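Long-range contact in transferrin binding protein B (Actinobacillus suis, PDB 3PQU), which probably binds host transferrin at the bacterial outer membrane as a surface lipoprotein receptor, helping the pathogen acquire iron: residues S204-G216 with Y247-E259. Sequence-based numbering, arbitrary orientation. Where two conformers were deposited one is given.
Sequences SISDNVNRDHKVG and YRNGYINRNKAQE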
loop_
_atom_site.group_PDB
_atom_site.type_symbol
_atom_site.label_atom_id
_atom_site.label_comp_id
_atom_site.label_asym_id
_atom_site.label_seq_id
_atom_site.Cartn_x
_atom_site.Cartn_y
_atom_site.Cartn_z
ATOM N N SER A 204 8.089 -7.112 -22.464
ATOM C CA SER A 204 9.428 -6.559 -22.239
ATOM C C SER A 204 10.462 -7.683 -22.169
ATOM O O SER A 204 11.659 -7.405 -22.159
ATOM C CB SER A 204 9.499 -5.711 -20.961
ATOM O OG SER A 204 8.824 -6.373 -19.914
ATOM N N ILE A 205 10.006 -8.935 -22.085
ATOM C CA ILE A 205 10.920 -10.098 -22.190
ATOM C C ILE A 205 11.428 -10.317 -23.621
ATOM O O ILE A 205 12.595 -10.632 -23.824
ATOM C CB ILE A 205 10.245 -11.403 -21.720
ATOM C CG1 ILE A 205 9.821 -11.295 -20.246
ATOM C CG2 ILE A 205 11.167 -12.626 -21.942
ATOM C CD1 ILE A 205 8.758 -12.358 -19.843
ATOM N N SER A 206 10.555 -10.152 -24.620
ATOM C CA SER A 206 10.913 -10.501 -26.001
ATOM C C SER A 206 11.347 -9.311 -26.859
ATOM O O SER A 206 11.800 -9.482 -27.991
ATOM C CB SER A 206 9.749 -11.215 -26.684
ATOM O OG SER A 206 8.649 -10.329 -26.815
ATOM N N ASP A 207 11.172 -8.109 -26.322
ATOM C CA ASP A 207 11.582 -6.867 -26.987
ATOM C C ASP A 207 13.094 -6.932 -27.268
ATOM O O ASP A 207 13.871 -7.390 -26.413
ATOM C CB ASP A 207 11.227 -5.680 -26.062
ATOM C CG ASP A 207 10.989 -4.370 -26.816
ATOM O OD1 ASP A 207 11.044 -4.325 -28.073
ATOM O OD2 ASP A 207 10.730 -3.361 -26.127
ATOM N N ASN A 208 13.511 -6.513 -28.465
ATOM C CA ASN A 208 14.919 -6.523 -28.845
ATOM C C ASN A 208 15.656 -5.282 -28.325
ATOM O O ASN A 208 15.927 -4.356 -29.071
ATOM C CB ASN A 208 15.050 -6.636 -30.368
ATOM C CG ASN A 208 14.543 -7.973 -30.903
ATOM O OD1 ASN A 208 14.449 -8.965 -30.168
ATOM N ND2 ASN A 208 14.216 -8.003 -32.190
ATOM N N VAL A 209 15.959 -5.264 -27.038
ATOM C CA VAL A 209 16.583 -4.100 -26.425
ATOM C C VAL A 209 17.954 -4.479 -25.873
ATOM O O VAL A 209 18.305 -5.654 -25.848
ATOM C CB VAL A 209 15.708 -3.570 -25.302
ATOM C CG1 VAL A 209 14.390 -3.067 -25.880
ATOM C CG2 VAL A 209 15.468 -4.674 -24.280
ATOM N N ASN A 210 18.733 -3.486 -25.453
ATOM C CA ASN A 210 20.030 -3.736 -24.808
ATOM C C ASN A 210 19.872 -4.328 -23.404
ATOM O O ASN A 210 19.330 -3.676 -22.500
ATOM C CB ASN A 210 20.843 -2.431 -24.726
ATOM C CG ASN A 210 22.104 -2.570 -23.868
ATOM O OD1 ASN A 210 22.818 -3.571 -23.943
ATOM N ND2 ASN A 210 22.380 -1.555 -23.050
ATOM N N ARG A 211 20.357 -5.548 -23.210
ATOM C CA ARG A 211 20.247 -6.200 -21.907
ATOM C C ARG A 211 21.553 -6.381 -21.130
ATOM O O ARG A 211 21.527 -6.594 -19.912
ATOM C CB ARG A 211 19.539 -7.548 -22.064
ATOM C CG ARG A 211 18.194 -7.391 -22.747
ATOM C CD ARG A 211 17.301 -8.570 -22.584
ATOM N NE ARG A 211 16.098 -8.414 -23.397
ATOM C CZ ARG A 211 14.923 -8.009 -22.932
ATOM N NH1 ARG A 211 14.778 -7.717 -21.641
ATOM N NH2 ARG A 211 13.896 -7.896 -23.769
ATOM N N ASP A 212 22.691 -6.287 -21.803
ATOM C CA ASP A 212 23.931 -6.682 -21.143
ATOM C C ASP A 212 25.108 -5.701 -21.214
ATOM O O ASP A 212 26.217 -6.046 -20.842
ATOM C CB ASP A 212 24.360 -8.068 -21.621
ATOM C CG ASP A 212 24.241 -8.226 -23.110
ATOM O OD1 ASP A 212 24.498 -7.238 -23.835
ATOM O OD2 ASP A 212 23.889 -9.341 -23.552
ATOM N N HIS A 213 24.873 -4.486 -21.681
ATOM C CA HIS A 213 25.934 -3.481 -21.700
ATOM C C HIS A 213 25.538 -2.311 -20.826
ATOM O O HIS A 213 24.505 -1.691 -21.069
ATOM C CB HIS A 213 26.187 -2.999 -23.125
ATOM C CG HIS A 213 26.632 -4.085 -24.052
ATOM N ND1 HIS A 213 27.829 -4.752 -23.896
ATOM C CD2 HIS A 213 26.041 -4.619 -25.147
ATOM C CE1 HIS A 213 27.954 -5.656 -24.852
ATOM N NE2 HIS A 213 26.885 -5.592 -25.626
ATOM N N LYS A 214 26.358 -2.011 -19.821
ATOM C CA LYS A 214 26.061 -0.954 -18.851
ATOM C C LYS A 214 26.108 0.422 -19.504
ATOM O O LYS A 214 26.833 0.624 -20.475
ATOM C CB LYS A 214 27.064 -0.998 -17.694
ATOM C CG LYS A 214 27.293 -2.388 -17.114
ATOM C CD LYS A 214 28.486 -2.408 -16.159
ATOM C CE LYS A 214 28.134 -1.849 -14.782
ATOM N NZ LYS A 214 27.610 -2.906 -13.866
ATOM N N VAL A 215 25.322 1.359 -18.980
ATOM C CA VAL A 215 25.380 2.743 -19.447
ATOM C C VAL A 215 26.800 3.289 -19.320
ATOM O O VAL A 215 27.484 3.059 -18.318
ATOM C CB VAL A 215 24.423 3.642 -18.666
ATOM C CG1 VAL A 215 24.682 5.100 -19.005
ATOM C CG2 VAL A 215 22.959 3.257 -18.982
ATOM N N GLY A 216 27.259 3.985 -20.349
ATOM C CA GLY A 216 28.586 4.575 -20.319
ATOM C C GLY A 216 29.610 3.813 -21.135
ATOM O O GLY A 216 30.599 4.381 -21.591
ATOM N N TYR A 247 11.060 4.867 -21.438
ATOM C CA TYR A 247 11.933 4.775 -22.603
ATOM C C TYR A 247 12.231 3.336 -23.000
ATOM O O TYR A 247 12.302 2.450 -22.143
ATOM C CB TYR A 247 13.278 5.455 -22.307
ATOM C CG TYR A 247 13.189 6.931 -22.020
ATOM C CD1 TYR A 247 13.272 7.860 -23.056
ATOM C CD2 TYR A 247 13.061 7.401 -20.713
ATOM C CE1 TYR A 247 13.199 9.234 -22.802
ATOM C CE2 TYR A 247 13.000 8.768 -20.447
ATOM C CZ TYR A 247 13.070 9.676 -21.494
ATOM O OH TYR A 247 13.011 11.026 -21.233
ATOM N N ARG A 248 12.424 3.119 -24.297
ATOM C CA ARG A 248 12.933 1.850 -24.819
ATOM C C ARG A 248 14.356 2.090 -25.296
ATOM O O ARG A 248 14.615 2.968 -26.140
ATOM C CB ARG A 248 12.053 1.332 -25.974
ATOM C CG ARG A 248 12.515 0.003 -26.620
ATOM C CD ARG A 248 11.809 -0.242 -27.966
ATOM N NE ARG A 248 12.086 -1.560 -28.541
ATOM C CZ ARG A 248 13.049 -1.802 -29.433
ATOM N NH1 ARG A 248 13.834 -0.823 -29.849
ATOM N NH2 ARG A 248 13.228 -3.025 -29.914
ATOM N N ASN A 249 15.288 1.326 -24.744
ATOM C CA ASN A 249 16.704 1.494 -25.082
ATOM C C ASN A 249 17.171 0.364 -25.988
ATOM O O ASN A 249 17.427 -0.742 -25.517
ATOM C CB ASN A 249 17.529 1.538 -23.792
ATOM C CG ASN A 249 17.095 2.666 -22.885
ATOM O OD1 ASN A 249 17.297 3.832 -23.209
ATOM N ND2 ASN A 249 16.466 2.332 -21.764
ATOM N N GLY A 250 17.266 0.647 -27.283
ATOM C CA GLY A 250 17.504 -0.378 -28.282
ATOM C C GLY A 250 18.784 -1.180 -28.150
ATOM O O GLY A 250 19.711 -0.828 -27.413
ATOM N N TYR A 251 18.832 -2.278 -28.885
ATOM C CA TYR A 251 20.016 -3.121 -28.951
ATOM C C TYR A 251 21.185 -2.306 -29.507
ATOM O O TYR A 251 20.980 -1.472 -30.383
ATOM C CB TYR A 251 19.717 -4.317 -29.859
ATOM C CG TYR A 251 20.889 -5.222 -30.077
ATOM C CD1 TYR A 251 21.723 -5.054 -31.175
ATOM C CD2 TYR A 251 21.170 -6.252 -29.181
ATOM C CE1 TYR A 251 22.811 -5.888 -31.376
ATOM C CE2 TYR A 251 22.251 -7.088 -29.375
ATOM C CZ TYR A 251 23.066 -6.900 -30.472
ATOM O OH TYR A 251 24.137 -7.730 -30.666
ATOM N N ILE A 252 22.399 -2.530 -28.998
ATOM C CA ILE A 252 23.560 -1.738 -29.416
ATOM C C ILE A 252 24.783 -2.601 -29.721
ATOM O O ILE A 252 25.127 -3.491 -28.944
ATOM C CB ILE A 252 23.968 -0.670 -28.367
ATOM C CG1 ILE A 252 25.269 0.021 -28.804
ATOM C CG2 ILE A 252 24.138 -1.295 -26.980
ATOM C CD1 ILE A 252 25.738 1.134 -27.882
ATOM N N ASN A 253 25.432 -2.302 -30.846
ATOM C CA ASN A 253 26.597 -3.029 -31.351
ATOM C C ASN A 253 27.753 -2.090 -31.619
ATOM O O ASN A 253 27.657 -0.889 -31.380
ATOM C CB ASN A 253 26.258 -3.693 -32.685
ATOM C CG ASN A 253 26.108 -5.177 -32.568
ATOM O OD1 ASN A 253 26.413 -5.758 -31.529
ATOM N ND2 ASN A 253 25.632 -5.809 -33.635
ATOM N N ARG A 254 28.846 -2.636 -32.142
ATOM C CA ARG A 254 29.873 -1.790 -32.733
ATOM C C ARG A 254 29.459 -1.484 -34.171
ATOM O O ARG A 254 29.990 -0.572 -34.808
ATOM C CB ARG A 254 31.253 -2.449 -32.675
ATOM C CG ARG A 254 31.286 -3.884 -33.148
ATOM C CD ARG A 254 32.680 -4.459 -32.993
ATOM N NE ARG A 254 32.675 -5.915 -33.071
ATOM C CZ ARG A 254 33.733 -6.678 -32.816
ATOM N NH1 ARG A 254 34.886 -6.120 -32.466
ATOM N NH2 ARG A 254 33.638 -7.997 -32.910
ATOM N N ASN A 255 28.490 -2.252 -34.661
ATOM C CA ASN A 255 27.920 -2.050 -35.990
ATOM C C ASN A 255 26.660 -1.194 -35.993
ATOM O O ASN A 255 26.124 -0.875 -37.055
ATOM C CB ASN A 255 27.564 -3.395 -36.617
ATOM C CG ASN A 255 28.748 -4.301 -36.748
ATOM O OD1 ASN A 255 29.890 -3.844 -36.816
ATOM N ND2 ASN A 255 28.491 -5.603 -36.790
ATOM N N LYS A 256 26.172 -0.841 -34.810
ATOM C CA LYS A 256 24.866 -0.200 -34.715
ATOM C C LYS A 256 24.730 0.696 -33.493
ATOM O O LYS A 256 24.734 0.206 -32.358
ATOM C CB LYS A 256 23.770 -1.267 -34.703
ATOM C CG LYS A 256 22.423 -0.756 -34.241
ATOM C CD LYS A 256 21.341 -1.796 -34.442
ATOM C CE LYS A 256 19.992 -1.258 -33.990
ATOM N NZ LYS A 256 19.696 0.081 -34.589
ATOM N N ALA A 257 24.607 2.004 -33.725
ATOM C CA ALA A 257 24.389 2.950 -32.633
ATOM C C ALA A 257 23.042 2.680 -31.945
ATOM O O ALA A 257 22.114 2.152 -32.562
ATOM C CB ALA A 257 24.469 4.385 -33.139
ATOM N N GLN A 258 22.941 3.036 -30.668
ATOM C CA GLN A 258 21.760 2.713 -29.886
ATOM C C GLN A 258 20.604 3.659 -30.189
ATOM O O GLN A 258 20.787 4.867 -30.238
ATOM C CB GLN A 258 22.061 2.740 -28.380
ATOM C CG GLN A 258 20.856 2.255 -27.559
ATOM C CD GLN A 258 21.134 2.125 -26.066
ATOM O OE1 GLN A 258 21.744 2.999 -25.471
ATOM N NE2 GLN A 258 20.649 1.032 -25.453
ATOM N N GLU A 259 19.411 3.115 -30.404
ATOM C CA GLU A 259 18.228 3.948 -30.580
ATOM C C GLU A 259 17.429 4.025 -29.280
ATOM O O GLU A 259 16.887 3.024 -28.809
ATOM C CB GLU A 259 17.362 3.436 -31.740
ATOM C CG GLU A 259 18.091 3.437 -33.080
ATOM C CD GLU A 259 17.180 3.147 -34.259
ATOM O OE1 GLU A 259 16.095 3.761 -34.343
ATOM O OE2 GLU A 259 17.557 2.313 -35.111
HETATM O O HOH W 1 16.378 -2.313 -31.450
HETATM O O HOH W 2 22.814 -4.478 -26.681
HETATM O O HOH W 3 25.725 -6.144 -27.936
#
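The guanidinium of R248 has V209 CG1 off-centre over one face, 3.7 Å from the plane, and D207 OD1 at its edge. NE and NH2 both grip that one oxygen in a side-on salt bridge, R248 NE to D207 OD1 at 3.0 Å, approaching from the same face of a carboxylate turned 52° from the guanidinium. R248 reaches it with CG anti to the backbone N (chi1 179°) and the chain extended as far as NE. V209 is clasped between two arginines, since its CG2 sits centrally over the guanidinium of R211. The backbones join in a single bridge between V209 and G250, where N210 N donates to N249 O at 3.0 Å, nearly straight at 166°. The side chain of N210 lies alongside I252, N210 CG to I252 CG2 3.9 Å; its OD1 accepts from H213 N, an Asx motif, while ND2 donates to H213 O and to G226 O. Waters link N210 OD1 to I252 N and H213 NE2 to I252 O. The contact ties a loop following strand 170-183 to the end of strand 241-249 and the loop leading to strand 260-271, at one end of the N-lobe barrel; D207 OD2 is hydrogen-bonded to H229 NE2 on strand 229-236.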